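PDB 5FCZ: beta-N-acetylhexosaminidase from Streptomyces plicatus, which catalyses the hydrolytic release of terminal, non-reducing N-acetylhexosamine residues from beta-N-acetylhexosaminides. Local coordinates for residues A395-L400 / V420-D425; D401-K406 / A415-V420. One frame throughout, in Å; residues are numbered along the deposited sequence.

Interaction 1 of 2, residues A395-L400 / V420-D425; sequences ADRTYL and VQRSYD. With TNX (1,5-anhydro-2-deoxy-2-(ethanethioylamino)-D-arabino-hex-1-enitol), chain B.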
# COMPACT_ATOMS: atom_id res chain seq x y z
N ALA A 395 14.52 4.03 -2.76
CA ALA A 395 14.71 4.10 -1.32
C ALA A 395 14.95 5.52 -0.86
O ALA A 395 14.74 5.83 0.32
CB ALA A 395 15.88 3.20 -0.89
N ASP A 396 15.35 6.40 -1.77
CA ASP A 396 15.45 7.82 -1.47
C ASP A 396 14.26 8.59 -2.02
O ASP A 396 14.33 9.81 -2.20
CB ASP A 396 16.78 8.37 -2.01
CG ASP A 396 16.93 8.17 -3.51
OD1 ASP A 396 16.03 7.55 -4.13
OD2 ASP A 396 17.94 8.63 -4.08
N ARG A 397 13.15 7.89 -2.30
CA ARG A 397 11.89 8.54 -2.64
C ARG A 397 10.71 8.09 -1.80
O ARG A 397 10.00 8.93 -1.24
CB ARG A 397 11.56 8.30 -4.10
CG ARG A 397 12.63 8.81 -5.02
CD ARG A 397 12.60 10.33 -5.09
NE ARG A 397 13.65 10.83 -5.97
CZ ARG A 397 13.72 12.07 -6.43
NH1 ARG A 397 12.80 12.97 -6.15
NH2 ARG A 397 14.73 12.40 -7.20
N THR A 398 10.46 6.79 -1.71
CA THR A 398 9.21 6.31 -1.16
C THR A 398 9.35 5.39 0.04
O THR A 398 8.36 4.80 0.46
CB THR A 398 8.40 5.61 -2.25
OG1 THR A 398 9.11 4.44 -2.65
CG2 THR A 398 8.18 6.54 -3.48
N TYR A 399 10.54 5.25 0.61
CA TYR A 399 10.72 4.42 1.79
C TYR A 399 10.25 5.23 2.98
O TYR A 399 10.93 6.17 3.38
CB TYR A 399 12.17 3.99 1.94
CG TYR A 399 12.50 2.68 1.23
CD1 TYR A 399 11.84 2.35 0.07
CD2 TYR A 399 13.45 1.79 1.73
CE1 TYR A 399 12.11 1.15 -0.58
CE2 TYR A 399 13.72 0.63 1.12
CZ TYR A 399 13.02 0.29 -0.05
OH TYR A 399 13.23 -0.90 -0.71
N LEU A 400 9.07 4.91 3.53
CA LEU A 400 8.52 5.69 4.64
C LEU A 400 9.29 5.48 5.94
O LEU A 400 9.13 6.28 6.86
CB LEU A 400 7.04 5.35 4.83
CG LEU A 400 6.25 5.49 3.53
CD1 LEU A 400 4.87 4.87 3.66
CD2 LEU A 400 6.16 6.95 3.12
N VAL A 420 9.54 15.85 2.39
CA VAL A 420 8.25 15.67 1.74
C VAL A 420 8.37 15.99 0.25
O VAL A 420 7.86 15.24 -0.60
CB VAL A 420 7.20 16.54 2.44
CG1 VAL A 420 5.90 16.30 1.82
CG2 VAL A 420 7.14 16.23 3.91
N GLN A 421 9.05 17.09 -0.09
CA GLN A 421 9.19 17.46 -1.50
C GLN A 421 9.95 16.40 -2.28
O GLN A 421 9.57 16.04 -3.40
CB GLN A 421 9.88 18.81 -1.65
CG GLN A 421 9.93 19.16 -3.15
CD GLN A 421 10.53 20.49 -3.49
OE1 GLN A 421 10.85 21.34 -2.63
NE2 GLN A 421 10.64 20.70 -4.79
N ARG A 422 11.07 15.93 -1.73
CA ARG A 422 11.86 14.92 -2.43
C ARG A 422 11.03 13.68 -2.73
O ARG A 422 11.13 13.11 -3.82
CB ARG A 422 13.09 14.53 -1.61
CG ARG A 422 13.90 13.43 -2.29
CD ARG A 422 15.34 13.21 -1.79
NE ARG A 422 15.95 12.18 -2.63
CZ ARG A 422 16.44 12.38 -3.86
NH1 ARG A 422 16.44 13.58 -4.38
NH2 ARG A 422 16.93 11.36 -4.58
N SER A 423 10.22 13.24 -1.76
CA SER A 423 9.42 12.02 -1.93
C SER A 423 8.40 12.17 -3.05
O SER A 423 8.09 11.19 -3.74
CB SER A 423 8.72 11.66 -0.62
OG SER A 423 7.69 10.73 -0.84
N TYR A 424 7.90 13.39 -3.27
CA TYR A 424 6.82 13.64 -4.21
C TYR A 424 7.31 14.03 -5.60
O TYR A 424 6.65 13.69 -6.60
CB TYR A 424 5.92 14.77 -3.66
CG TYR A 424 4.89 15.26 -4.65
CD1 TYR A 424 3.74 14.53 -4.91
CD2 TYR A 424 5.08 16.45 -5.34
CE1 TYR A 424 2.80 14.97 -5.84
CE2 TYR A 424 4.16 16.91 -6.26
CZ TYR A 424 3.01 16.17 -6.52
OH TYR A 424 2.10 16.65 -7.45
N ASP A 425 8.45 14.71 -5.68
CA ASP A 425 8.79 15.55 -6.83
C ASP A 425 9.61 14.78 -7.86
O ASP A 425 10.81 14.98 -8.03
CB ASP A 425 9.55 16.78 -6.36
CG ASP A 425 9.60 17.90 -7.40
OD1 ASP A 425 8.83 17.90 -8.39
OD2 ASP A 425 10.42 18.82 -7.20
C1 TNX B . 16.93 -2.92 3.04
S7 TNX B . 14.89 -2.45 1.19
C2 TNX B . 16.13 -3.97 2.99
C3 TNX B . 15.22 -4.28 4.18
C4 TNX B . 15.38 -3.11 5.18
C5 TNX B . 15.39 -1.76 4.41
C6 TNX B . 15.69 -0.63 5.39
C7 TNX B . 15.17 -4.07 0.90
C8 TNX B . 14.50 -4.79 -0.26
N2 TNX B . 15.96 -4.69 1.76
O3 TNX B . 15.53 -5.53 4.72
O4 TNX B . 14.32 -3.15 6.08
O5 TNX B . 16.40 -1.71 3.39
O6 TNX B . 15.21 0.57 4.86
O HOH W 1 13.98 14.83 -8.93

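Interaction 2 of 2, residues D401-K406 / A415-V420; sequences DMKYTK and AGYVEV. With TNX (1,5-anhydro-2-deoxy-2-(ethanethioylamino)-D-arabino-hex-1-enitol), chain B.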
# COMPACT_ATOMS: atom_id res chain seq x y z
N ASP A 401 10.16 4.48 6.02
CA ASP A 401 11.00 4.35 7.19
C ASP A 401 12.21 5.28 7.16
O ASP A 401 12.92 5.33 8.16
CB ASP A 401 11.50 2.91 7.35
CG ASP A 401 12.35 2.45 6.17
OD1 ASP A 401 11.99 2.80 5.02
OD2 ASP A 401 13.37 1.75 6.39
N MET A 402 12.47 5.99 6.06
CA MET A 402 13.64 6.87 5.95
C MET A 402 13.38 8.21 6.65
O MET A 402 12.35 8.85 6.44
CB MET A 402 13.99 7.11 4.48
CG MET A 402 15.48 7.19 4.24
SD MET A 402 16.33 5.62 4.60
CE MET A 402 15.51 4.40 3.55
N LYS A 403 14.35 8.64 7.47
CA LYS A 403 14.27 9.90 8.18
C LYS A 403 14.03 11.05 7.23
O LYS A 403 14.51 11.06 6.10
CB LYS A 403 15.57 10.18 8.95
CG LYS A 403 15.90 9.19 10.00
CD LYS A 403 16.95 9.71 10.95
CE LYS A 403 17.62 8.58 11.73
NZ LYS A 403 17.28 8.63 13.18
N TYR A 404 13.32 12.05 7.74
CA TYR A 404 13.06 13.27 6.98
C TYR A 404 14.30 14.15 6.94
O TYR A 404 14.63 14.73 5.90
CB TYR A 404 11.90 14.05 7.61
CG TYR A 404 10.59 13.32 7.73
CD1 TYR A 404 9.76 13.18 6.63
CD2 TYR A 404 10.15 12.81 8.95
CE1 TYR A 404 8.57 12.54 6.73
CE2 TYR A 404 8.94 12.17 9.06
CZ TYR A 404 8.16 12.04 7.95
OH TYR A 404 6.97 11.39 8.02
N THR A 405 14.96 14.27 8.09
CA THR A 405 16.14 15.07 8.32
C THR A 405 17.03 14.28 9.27
O THR A 405 16.62 13.26 9.81
CB THR A 405 15.83 16.40 8.97
OG1 THR A 405 15.63 16.16 10.37
CG2 THR A 405 14.59 17.02 8.35
N LYS A 406 18.24 14.79 9.51
CA LYS A 406 19.12 14.13 10.47
C LYS A 406 18.56 14.15 11.89
O LYS A 406 19.03 13.39 12.73
CB LYS A 406 20.49 14.80 10.48
CG LYS A 406 20.47 16.30 10.89
CD LYS A 406 21.86 16.92 10.76
CE LYS A 406 22.35 17.55 12.08
NZ LYS A 406 21.89 18.95 12.24
N ALA A 415 19.78 5.64 3.12
CA ALA A 415 19.47 6.20 1.82
C ALA A 415 19.52 7.72 1.82
O ALA A 415 18.97 8.35 0.90
CB ALA A 415 18.08 5.72 1.35
N GLY A 416 20.11 8.32 2.84
CA GLY A 416 20.04 9.77 3.01
C GLY A 416 18.75 10.16 3.71
O GLY A 416 18.05 9.33 4.32
N TYR A 417 18.42 11.44 3.60
CA TYR A 417 17.23 12.02 4.21
C TYR A 417 16.20 12.29 3.12
O TYR A 417 16.55 12.69 2.01
CB TYR A 417 17.60 13.29 4.99
CG TYR A 417 18.62 12.96 6.05
CD1 TYR A 417 18.25 12.18 7.15
CD2 TYR A 417 19.95 13.36 5.93
CE1 TYR A 417 19.15 11.83 8.11
CE2 TYR A 417 20.88 13.00 6.90
CZ TYR A 417 20.47 12.24 7.99
OH TYR A 417 21.37 11.86 8.96
N VAL A 418 14.91 12.09 3.44
CA VAL A 418 13.86 12.18 2.42
C VAL A 418 12.76 13.08 2.97
O VAL A 418 11.88 12.65 3.72
CB VAL A 418 13.33 10.81 2.01
CG1 VAL A 418 12.36 10.95 0.86
CG2 VAL A 418 14.53 9.91 1.57
N GLU A 419 12.84 14.37 2.62
CA GLU A 419 11.80 15.31 2.95
C GLU A 419 10.59 15.12 2.03
O GLU A 419 10.60 14.37 1.04
CB GLU A 419 12.31 16.74 2.88
CG GLU A 419 12.64 17.34 4.26
CD GLU A 419 11.41 17.77 5.07
OE1 GLU A 419 10.28 17.50 4.61
OE2 GLU A 419 11.58 18.37 6.16
N VAL A 420 9.54 15.85 2.39
CA VAL A 420 8.25 15.67 1.74
C VAL A 420 8.37 15.99 0.25
O VAL A 420 7.86 15.24 -0.60
CB VAL A 420 7.20 16.54 2.44
CG1 VAL A 420 5.90 16.30 1.82
CG2 VAL A 420 7.14 16.23 3.91
C1 TNX B . 16.93 -2.92 3.04
S7 TNX B . 14.89 -2.45 1.19
C2 TNX B . 16.13 -3.97 2.99
C3 TNX B . 15.22 -4.28 4.18
C4 TNX B . 15.38 -3.11 5.18
C5 TNX B . 15.39 -1.76 4.41
C6 TNX B . 15.69 -0.63 5.39
C7 TNX B . 15.17 -4.07 0.90
C8 TNX B . 14.50 -4.79 -0.26
N2 TNX B . 15.96 -4.69 1.76
O3 TNX B . 15.53 -5.53 4.72
O4 TNX B . 14.32 -3.15 6.08
O5 TNX B . 16.40 -1.71 3.39
O6 TNX B . 15.21 0.57 4.86

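Interaction 1 of 2, residues A395-L400 / V420-D425
Arg397 and Arg422 lay their guanidinium groups over one another where the loop following strand 389-392 of the family 20 (beta/alpha)8 barrel meets the short helix 420-424. The planes are 34° apart, and NH2 of Arg397 comes within 3.5 Å of NH1 of Arg422, with that NH1 over one face of the Arg397 group, toward its rim. Arg397 reaches this place through a bend at chi2 (-73°), which also brings its NH1 to a lone pair of the Arg422 carbonyl O, 2.9 Å away and in the carbonyl plane. A water accepts from Arg397 NH2 at 3.1 Å and donates to Asp425 O. Acids near the pair probably offset the closeness of two like charges: Arg422 NH2 forms a salt bridge with Asp396 OD2 at 3.0 Å, the carboxylate and guanidinium planes being 69° apart, and another with Asp370. A weak bond of 2.9 Å from Arg422 NE to the Asp396 O adds a backbone anchor. One residue on, Ser423 OG lies 3.0 Å from Arg397 O, at best a weak bond, since its proton has another acceptor within reach. A leucine in place of Arg397 would probably leave the Arg422 carbonyl without this donor and the Arg422 guanidinium without the flat group packed on it. Further out, Asp370 N also binds Asp396 OD2. The Tyr399 ring lies beside the bound sugar analogue and meets Trp448 with planes at about 50°. Behind it, Thr398 OG1 is hydrogen-bonded to the carbonyl O of Glu444 in strand 440-447.

Interaction 2 of 2, residues D401-K406 / A415-V420
Tyr417 packs against the backbone turn of Lys403 to Lys406, where the chain doubles back on itself within the long loop after strand 389-392 of the (beta/alpha)8 barrel. Its CB sits 3.4 Å from Tyr404 O. CG beside the backbone N (chi1 -59°) brings the ring against Thr405 and Lys406, and CD1 rests against the carbonyl carbon of Thr405. Lys406 N stands 3.4 Å above one ring face, offset toward the rim, while Lys403 CB meets the ring edge in its plane, 3.8 Å from CD1. CE1 follows with Lys406 CA, and at the tip Tyr417 OH lies 3.4 Å from Lys406 CB. A single backbone hydrogen bond links the two arms, from Val418 N to Lys403 O at 2.9 Å and nearly straight (165°). Arg465 NH1 binds the carbonyls of Met402 and Val418, one from each arm. Toward the active site, Met402 bends at chi2 and chi3: CG packs on Val418 CG2 and CE ends 3.6 Å from Ala415 CB. At the far end Glu419, in the N-cap position of helix 420-424, accepts from Val420 N through the anti lone pair of OE1; Ser506 OG also binds this oxygen, while Tyr504 OH holds OE2. Just before Met402, Asp401 reaches the ligand itself, its OD2 accepting a hydrogen bond of 2.7 Å from the O6 hydroxyl of the bound thioamide sugar.

Overall arrangement
After strand 389-392 the chain enters a long loop without regular structure. It passes through 395-400 and then 401-406, turns, and comes back along 415-420, where interaction 2 closes the smaller loop. Helix 420-424 follows directly and packs on 395-400, so that interaction 1 closes a larger loop with the smaller one wholly within it. The two do not cross; their centres are 8 Å apart, they share Val420 and pack directly, with Arg397 O against Val418 CG1 and Ala395 O against Met402 CE. Together they fold the loop that follows a barrel strand back on itself and fasten it to helix 420-424. Interaction 2 reaches the bound analogue through Asp401, and Tyr399 of 395-400 lies beside it.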